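Local coordinates for protein leucyl-trna synthetase (Plasmodium knowlesi, PDB 5FOF) that forms the editing domain of the cytosolic leucyl-tRNA synthetase, which charges tRNA(Leu) with leucine, and probably hydrolyses mischarged tRNA, at residues Ile38-Tyr43 and Ile77-Ser82. Numbering follows the deposited sequence.
Sequences IYVHDY and IILLAS
Ile38 and Leu79 face each other as an antiparallel hydrogen-bonded pair, joined by Ile38 N to Leu79 O (2.9 Å) and Leu79 N to Ile38 O (2.8 Å). The third rung, Val40 N to Ile77 O, is also 2.9 Å long. Between these rungs, Tyr39 and Ile78 form a non-hydrogen-bonded pair, and their side chains run alongside each other on one face of the sheet. Ile78 can be followed outward: CB sits 4.0 Å from Ile38 O, CG2 brushes the backbone of Ile38, CG1 reaches Tyr39 CD2, and CD1 ends 3.4 Å from Tyr39 CE2, meeting the ring obliquely. A chi1 of -72° sets CG1 opposite the carbonyl carbon, and the extended chi2 (162°) carries CD1 on to the ring. Beyond it, Tyr39 OH hydrogen-bonds Glu324, and the ring also meets that of Tyr185 in strand 183-185. On the other face, Ile38 CG1 packs on Ala81 CB at 3.7 Å. Val40 CG2 touches Ile77 CG2 at 3.5 Å and reaches Leu79 CD1. Past the turn that follows the strand, where Asp42 N-caps helix 43-55 through Lys44 N, Ile77 CD1 meets CB of Tyr43, the helix's first residue. Strand 76-83 has 137-141 as its parallel neighbour and strand 33-40 pairs antiparallel with 183-185, so this pairing lies inside the mixed sheet of the editing domain. Backbone bonds set the register and the side-chain contacts are apolar, aliphatic apart from the Tyr39 ring, consistent with a buried structural seam; the hydroxyl of Tyr39 is satisfied by Glu324, outside the two segments.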
loop_
_atom_site.group_PDB
_atom_site.type_symbol
_atom_site.label_atom_id
_atom_site.label_comp_id
_atom_site.label_asym_id
_atom_site.label_seq_id
_atom_site.Cartn_x
_atom_site.Cartn_y
_atom_site.Cartn_z
ATOM N N ILE A 38 -5.758 2.733 -1.214
ATOM C CA ILE A 38 -5.420 3.966 -0.520
ATOM C C ILE A 38 -5.726 5.124 -1.464
ATOM O O ILE A 38 -5.077 5.270 -2.506
ATOM C CB ILE A 38 -3.944 3.963 -0.092
ATOM C CG1 ILE A 38 -3.665 2.731 0.763
ATOM C CG2 ILE A 38 -3.577 5.237 0.682
ATOM C CD1 ILE A 38 -4.370 2.726 2.109
ATOM N N TYR A 39 -6.740 5.909 -1.118
ATOM C CA TYR A 39 -7.292 6.931 -2.031
ATOM C C TYR A 39 -6.559 8.235 -1.807
ATOM O O TYR A 39 -6.234 8.593 -0.677
ATOM C CB TYR A 39 -8.792 7.178 -1.789
ATOM C CG TYR A 39 -9.659 5.948 -1.876
ATOM C CD1 TYR A 39 -9.910 5.157 -0.742
ATOM C CD2 TYR A 39 -10.240 5.572 -3.089
ATOM C CE1 TYR A 39 -10.688 4.004 -0.829
ATOM C CE2 TYR A 39 -11.027 4.425 -3.186
ATOM C CZ TYR A 39 -11.252 3.639 -2.058
ATOM O OH TYR A 39 -12.062 2.518 -2.171
ATOM N N VAL A 40 -6.317 8.945 -2.895
ATOM C CA VAL A 40 -5.787 10.291 -2.830
ATOM C C VAL A 40 -6.953 11.217 -2.456
ATOM O O VAL A 40 -8.050 11.103 -3.010
ATOM C CB VAL A 40 -5.203 10.706 -4.186
ATOM C CG1 VAL A 40 -4.732 12.155 -4.136
ATOM C CG2 VAL A 40 -4.058 9.785 -4.565
ATOM N N HIS A 41 -6.716 12.121 -1.517
ATOM C CA HIS A 41 -7.778 12.993 -1.020
ATOM C C HIS A 41 -8.203 14.073 -2.018
ATOM O O HIS A 41 -9.396 14.321 -2.184
ATOM C CB HIS A 41 -7.373 13.642 0.309
ATOM C CG HIS A 41 -8.506 14.325 1.011
ATOM N ND1 HIS A 41 -9.585 13.635 1.529
ATOM C CD2 HIS A 41 -8.741 15.636 1.260
ATOM C CE1 HIS A 41 -10.431 14.492 2.071
ATOM N NE2 HIS A 41 -9.941 15.711 1.924
ATOM N N ASP A 42 -7.227 14.703 -2.671
ATOM C CA ASP A 42 -7.469 15.812 -3.590
ATOM C C ASP A 42 -6.745 15.579 -4.911
ATOM O O ASP A 42 -5.521 15.703 -5.000
ATOM C CB ASP A 42 -6.999 17.115 -2.937
ATOM C CG ASP A 42 -7.328 18.374 -3.760
ATOM O OD1 ASP A 42 -7.952 18.299 -4.849
ATOM O OD2 ASP A 42 -6.937 19.465 -3.283
ATOM N N TYR A 43 -7.523 15.261 -5.937
ATOM C CA TYR A 43 -7.008 15.015 -7.279
ATOM C C TYR A 43 -6.170 16.167 -7.867
ATOM O O TYR A 43 -5.381 15.938 -8.777
ATOM C CB TYR A 43 -8.159 14.639 -8.232
ATOM C CG TYR A 43 -9.131 15.763 -8.552
ATOM C CD1 TYR A 43 -8.916 16.607 -9.647
ATOM C CD2 TYR A 43 -10.278 15.974 -7.772
ATOM C CE1 TYR A 43 -9.804 17.638 -9.951
ATOM C CE2 TYR A 43 -11.172 16.998 -8.062
ATOM C CZ TYR A 43 -10.936 17.832 -9.153
ATOM O OH TYR A 43 -11.820 18.857 -9.448
ATOM N N ILE A 77 -8.133 8.079 -7.703
ATOM C CA ILE A 77 -6.691 7.938 -7.825
ATOM C C ILE A 77 -6.259 7.138 -6.622
ATOM O O ILE A 77 -6.405 7.607 -5.488
ATOM C CB ILE A 77 -6.014 9.310 -7.848
ATOM C CG1 ILE A 77 -6.629 10.131 -8.984
ATOM C CG2 ILE A 77 -4.501 9.157 -7.994
ATOM C CD1 ILE A 77 -5.996 11.481 -9.227
ATOM N N ILE A 78 -5.749 5.927 -6.863
ATOM C CA ILE A 78 -5.574 4.931 -5.795
ATOM C C ILE A 78 -4.166 4.354 -5.792
ATOM O O ILE A 78 -3.687 3.890 -6.822
ATOM C CB ILE A 78 -6.639 3.815 -5.920
ATOM C CG1 ILE A 78 -8.009 4.384 -5.505
ATOM C CG2 ILE A 78 -6.290 2.593 -5.063
ATOM C CD1 ILE A 78 -9.190 3.579 -5.974
ATOM N N LEU A 79 -3.508 4.390 -4.638
ATOM C CA LEU A 79 -2.307 3.597 -4.441
ATOM C C LEU A 79 -2.760 2.216 -3.957
ATOM O O LEU A 79 -3.534 2.110 -3.001
ATOM C CB LEU A 79 -1.373 4.229 -3.409
ATOM C CG LEU A 79 -0.746 5.589 -3.735
ATOM C CD1 LEU A 79 -1.651 6.745 -3.323
ATOM C CD2 LEU A 79 0.595 5.737 -3.036
ATOM N N LEU A 80 -2.308 1.166 -4.635
ATOM C CA LEU A 80 -2.556 -0.194 -4.187
ATOM C C LEU A 80 -1.478 -0.558 -3.173
ATOM O O LEU A 80 -0.321 -0.796 -3.540
ATOM C CB LEU A 80 -2.550 -1.161 -5.354
ATOM C CG LEU A 80 -3.654 -0.944 -6.386
ATOM C CD1 LEU A 80 -3.447 -1.918 -7.529
ATOM C CD2 LEU A 80 -5.040 -1.128 -5.793
ATOM N N ALA A 81 -1.866 -0.558 -1.895
ATOM C CA ALA A 81 -0.978 -0.886 -0.801
ATOM C C ALA A 81 -1.064 -2.400 -0.533
ATOM O O ALA A 81 -2.167 -2.957 -0.540
ATOM C CB ALA A 81 -1.373 -0.098 0.433
ATOM N N SER A 82 0.092 -3.037 -0.286
ATOM C CA SER A 82 0.200 -4.482 -0.069
ATOM C C SER A 82 0.365 -4.770 1.418
ATOM O O SER A 82 1.058 -4.041 2.109
ATOM C CB SER A 82 1.420 -5.040 -0.800
ATOM O OG SER A 82 1.348 -4.830 -2.182
#